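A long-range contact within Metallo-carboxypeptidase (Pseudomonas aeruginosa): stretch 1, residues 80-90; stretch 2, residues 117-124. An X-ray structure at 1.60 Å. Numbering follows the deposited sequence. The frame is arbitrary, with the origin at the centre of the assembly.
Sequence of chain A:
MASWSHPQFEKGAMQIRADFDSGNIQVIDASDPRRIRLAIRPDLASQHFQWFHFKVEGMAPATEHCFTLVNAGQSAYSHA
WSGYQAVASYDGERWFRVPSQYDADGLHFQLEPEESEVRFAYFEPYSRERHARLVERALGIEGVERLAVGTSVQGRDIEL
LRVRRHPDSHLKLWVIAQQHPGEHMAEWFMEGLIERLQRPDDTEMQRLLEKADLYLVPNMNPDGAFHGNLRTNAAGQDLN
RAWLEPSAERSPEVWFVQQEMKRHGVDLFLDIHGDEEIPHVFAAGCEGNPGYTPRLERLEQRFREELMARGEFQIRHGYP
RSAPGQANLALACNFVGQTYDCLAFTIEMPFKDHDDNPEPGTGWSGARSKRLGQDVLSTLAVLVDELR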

# COMPACT_ATOMS: atom_id res chain seq x y z
N ALA A 80 1.55 -17.54 1.92
CA ALA A 80 1.07 -16.71 0.82
C ALA A 80 1.85 -16.88 -0.48
O ALA A 80 1.49 -16.29 -1.50
N TRP A 81 2.91 -17.69 -0.46
CA TRP A 81 3.71 -17.88 -1.68
C TRP A 81 2.99 -18.75 -2.70
O TRP A 81 3.23 -18.63 -3.90
N SER A 82 2.12 -19.63 -2.23
CA SER A 82 1.37 -20.50 -3.13
C SER A 82 0.46 -19.64 -4.01
O SER A 82 -0.32 -18.83 -3.50
N GLY A 83 0.57 -19.81 -5.32
CA GLY A 83 -0.26 -19.06 -6.24
C GLY A 83 0.30 -17.69 -6.60
O GLY A 83 -0.29 -16.96 -7.40
N TYR A 84 1.43 -17.34 -6.01
CA TYR A 84 2.05 -16.04 -6.28
C TYR A 84 3.06 -16.12 -7.42
O TYR A 84 3.89 -17.02 -7.47
N GLN A 85 2.97 -15.15 -8.33
CA GLN A 85 3.88 -15.07 -9.47
C GLN A 85 4.71 -13.80 -9.32
O GLN A 85 4.16 -12.71 -9.17
N ALA A 86 6.04 -13.94 -9.35
CA ALA A 86 6.95 -12.80 -9.22
C ALA A 86 6.78 -11.82 -10.37
O ALA A 86 6.37 -12.19 -11.47
N VAL A 87 7.12 -10.55 -10.11
CA VAL A 87 7.02 -9.51 -11.13
C VAL A 87 8.42 -9.14 -11.61
O VAL A 87 9.38 -9.16 -10.84
N ALA A 88 8.52 -8.80 -12.89
CA ALA A 88 9.81 -8.43 -13.48
C ALA A 88 9.65 -7.27 -14.45
O ALA A 88 8.54 -6.94 -14.86
N SER A 89 10.78 -6.65 -14.80
CA SER A 89 10.77 -5.53 -15.74
C SER A 89 12.15 -5.30 -16.33
O SER A 89 13.15 -5.36 -15.63
N TYR A 90 12.20 -5.03 -17.63
CA TYR A 90 13.47 -4.77 -18.30
C TYR A 90 13.85 -3.31 -18.15
O TYR A 90 15.03 -2.98 -18.05
N GLU A 117 19.65 -7.20 -19.11
CA GLU A 117 19.38 -6.83 -17.73
C GLU A 117 17.88 -6.80 -17.42
O GLU A 117 17.07 -6.43 -18.27
N VAL A 118 17.54 -7.21 -16.21
CA VAL A 118 16.15 -7.23 -15.79
C VAL A 118 16.05 -7.06 -14.28
O VAL A 118 17.00 -7.36 -13.55
N ARG A 119 14.92 -6.55 -13.81
CA ARG A 119 14.69 -6.37 -12.38
C ARG A 119 13.52 -7.25 -11.94
O ARG A 119 12.60 -7.49 -12.73
N PHE A 120 13.57 -7.75 -10.71
CA PHE A 120 12.49 -8.55 -10.15
C PHE A 120 12.08 -7.91 -8.83
O PHE A 120 12.92 -7.37 -8.11
N ALA A 121 10.79 -7.96 -8.53
CA ALA A 121 10.29 -7.40 -7.28
C ALA A 121 9.02 -8.12 -6.84
O ALA A 121 8.39 -8.81 -7.64
N TYR A 122 8.66 -7.96 -5.57
CA TYR A 122 7.48 -8.62 -5.03
C TYR A 122 6.22 -7.93 -5.55
O TYR A 122 5.15 -8.55 -5.66
N PHE A 123 6.35 -6.65 -5.88
CA PHE A 123 5.27 -5.85 -6.46
C PHE A 123 5.92 -4.67 -7.17
O PHE A 123 7.06 -4.31 -6.85
N GLU A 124 5.22 -4.07 -8.13
CA GLU A 124 5.75 -2.91 -8.85
C GLU A 124 6.14 -1.86 -7.79
O GLU A 124 5.28 -1.29 -7.14

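Tyr122 begins by turning away from its partner and yet, of all residues here, has the most surface covered by it: its CA-to-CB bond points away from the opposing stretch, but chi1 in the t well (-171°) brings the ring back against both Trp81 and Tyr84. The example illustrates how aromatic side chains can extend a contact beyond the end of a short antiparallel ladder. The edge of Tyr122 meets the face of Tyr84, with Tyr122 CD1 3.3 Å from Tyr84 CZ; Trp81 (m) approaches obliquely, its CZ3 3.5 Å from Tyr122 CE1. Tyr84 (t) points toward the second stretch and donates from OH to Tyr122 O at 2.7 Å, so one tyrosine holds the backbone of the other while packing against its ring. A water links the far end, accepting from Tyr122 OH at 2.7 Å and donating to Ala80 O at 2.9 Å.

Along the ladder the side chains alternate. Ala88 and Phe120 (m) share one face, where Ala88 CB lies 3.6 Å from Phe120 CD1; Val87 (t), Ala121, Ser89 (t) and Arg119 (m) occupy the other, with Val87 CG2 reaching 3.9 Å from Tyr122 O. At the opposite end, Val118 (p) places CG2 3.8 Å from CD1 of Tyr90 (m).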

# COMPACT_ATOMS: atom_id res chain seq x y z
CB ALA A 80 1.08 -15.24 1.23
CB TRP A 81 5.06 -18.51 -1.35
CG TRP A 81 5.99 -17.62 -0.56
CD1 TRP A 81 6.51 -17.88 0.68
CD2 TRP A 81 6.52 -16.35 -0.96
NE1 TRP A 81 7.33 -16.85 1.08
CE2 TRP A 81 7.35 -15.90 0.09
CE3 TRP A 81 6.37 -15.54 -2.10
CZ2 TRP A 81 8.04 -14.68 0.04
CZ3 TRP A 81 7.05 -14.33 -2.15
CH2 TRP A 81 7.88 -13.91 -1.09
CB SER A 82 0.54 -21.50 -2.32
OG SER A 82 -0.22 -22.34 -3.18
CB TYR A 84 2.77 -15.52 -5.03
CG TYR A 84 3.61 -14.29 -5.32
CD1 TYR A 84 3.03 -13.04 -5.47
CD2 TYR A 84 4.98 -14.41 -5.56
CE1 TYR A 84 3.78 -11.93 -5.87
CE2 TYR A 84 5.74 -13.32 -5.95
CZ TYR A 84 5.14 -12.08 -6.11
OH TYR A 84 5.90 -11.02 -6.53
CB GLN A 85 3.09 -15.00 -10.78
CG GLN A 85 2.11 -16.15 -11.00
CD GLN A 85 2.77 -17.51 -10.99
OE1 GLN A 85 2.69 -18.25 -10.00
NE2 GLN A 85 3.44 -17.85 -12.08
CB ALA A 86 8.39 -13.30 -9.17
CB VAL A 87 6.33 -8.25 -10.55
CG1 VAL A 87 5.75 -7.42 -11.68
CG2 VAL A 87 5.23 -8.66 -9.57
CB ALA A 88 10.40 -9.63 -14.20
CB SER A 89 10.31 -4.25 -15.04
OG SER A 89 10.40 -3.15 -15.93
CB TYR A 90 13.39 -5.09 -19.80
CG TYR A 90 13.19 -6.54 -20.14
CD1 TYR A 90 14.15 -7.50 -19.80
CD2 TYR A 90 12.04 -6.97 -20.81
CE1 TYR A 90 13.97 -8.84 -20.13
CE2 TYR A 90 11.85 -8.31 -21.14
CZ TYR A 90 12.82 -9.24 -20.80
OH TYR A 90 12.63 -10.57 -21.13
CB GLU A 117 20.03 -5.49 -17.39
CG GLU A 117 19.40 -4.25 -17.99
CD GLU A 117 20.00 -2.98 -17.42
OE1 GLU A 117 21.25 -2.85 -17.45
OE2 GLU A 117 19.24 -2.12 -16.93
CB VAL A 118 15.49 -8.58 -16.19
CG1 VAL A 118 16.01 -9.71 -15.31
CG2 VAL A 118 13.98 -8.47 -16.10
CB ARG A 119 14.34 -4.91 -12.05
CG ARG A 119 15.39 -3.87 -12.45
CD ARG A 119 15.01 -3.11 -13.72
NE ARG A 119 16.03 -2.13 -14.06
CZ ARG A 119 16.19 -0.97 -13.44
NH1 ARG A 119 15.39 -0.62 -12.45
NH2 ARG A 119 17.19 -0.17 -13.80
CB PHE A 120 12.93 -10.00 -9.87
CG PHE A 120 13.19 -10.81 -11.10
CD1 PHE A 120 12.16 -11.52 -11.71
CD2 PHE A 120 14.47 -10.89 -11.64
CE1 PHE A 120 12.40 -12.30 -12.83
CE2 PHE A 120 14.72 -11.67 -12.76
CZ PHE A 120 13.68 -12.38 -13.36
CB ALA A 121 10.01 -5.91 -7.44
CB TYR A 122 7.54 -8.59 -3.49
CG TYR A 122 6.50 -9.42 -2.78
CD1 TYR A 122 6.06 -10.65 -3.31
CD2 TYR A 122 5.96 -9.01 -1.56
CE1 TYR A 122 5.12 -11.43 -2.64
CE2 TYR A 122 5.03 -9.79 -0.89
CZ TYR A 122 4.61 -10.99 -1.43
OH TYR A 122 3.68 -11.76 -0.76
CB PHE A 123 4.30 -5.33 -5.39
CG PHE A 123 3.00 -4.82 -5.97
CD1 PHE A 123 1.97 -5.71 -6.29
CD2 PHE A 123 2.82 -3.46 -6.23
CE1 PHE A 123 0.79 -5.25 -6.86
CE2 PHE A 123 1.63 -3.00 -6.81
CZ PHE A 123 0.62 -3.89 -7.12
CB GLU A 124 4.68 -2.36 -9.79
CG GLU A 124 5.16 -1.25 -10.71
CD GLU A 124 4.16 -0.92 -11.81
OE1 GLU A 124 3.07 -1.53 -11.86
OE2 GLU A 124 4.47 -0.03 -12.63
O HOH W 1 1.99 -13.45 -2.00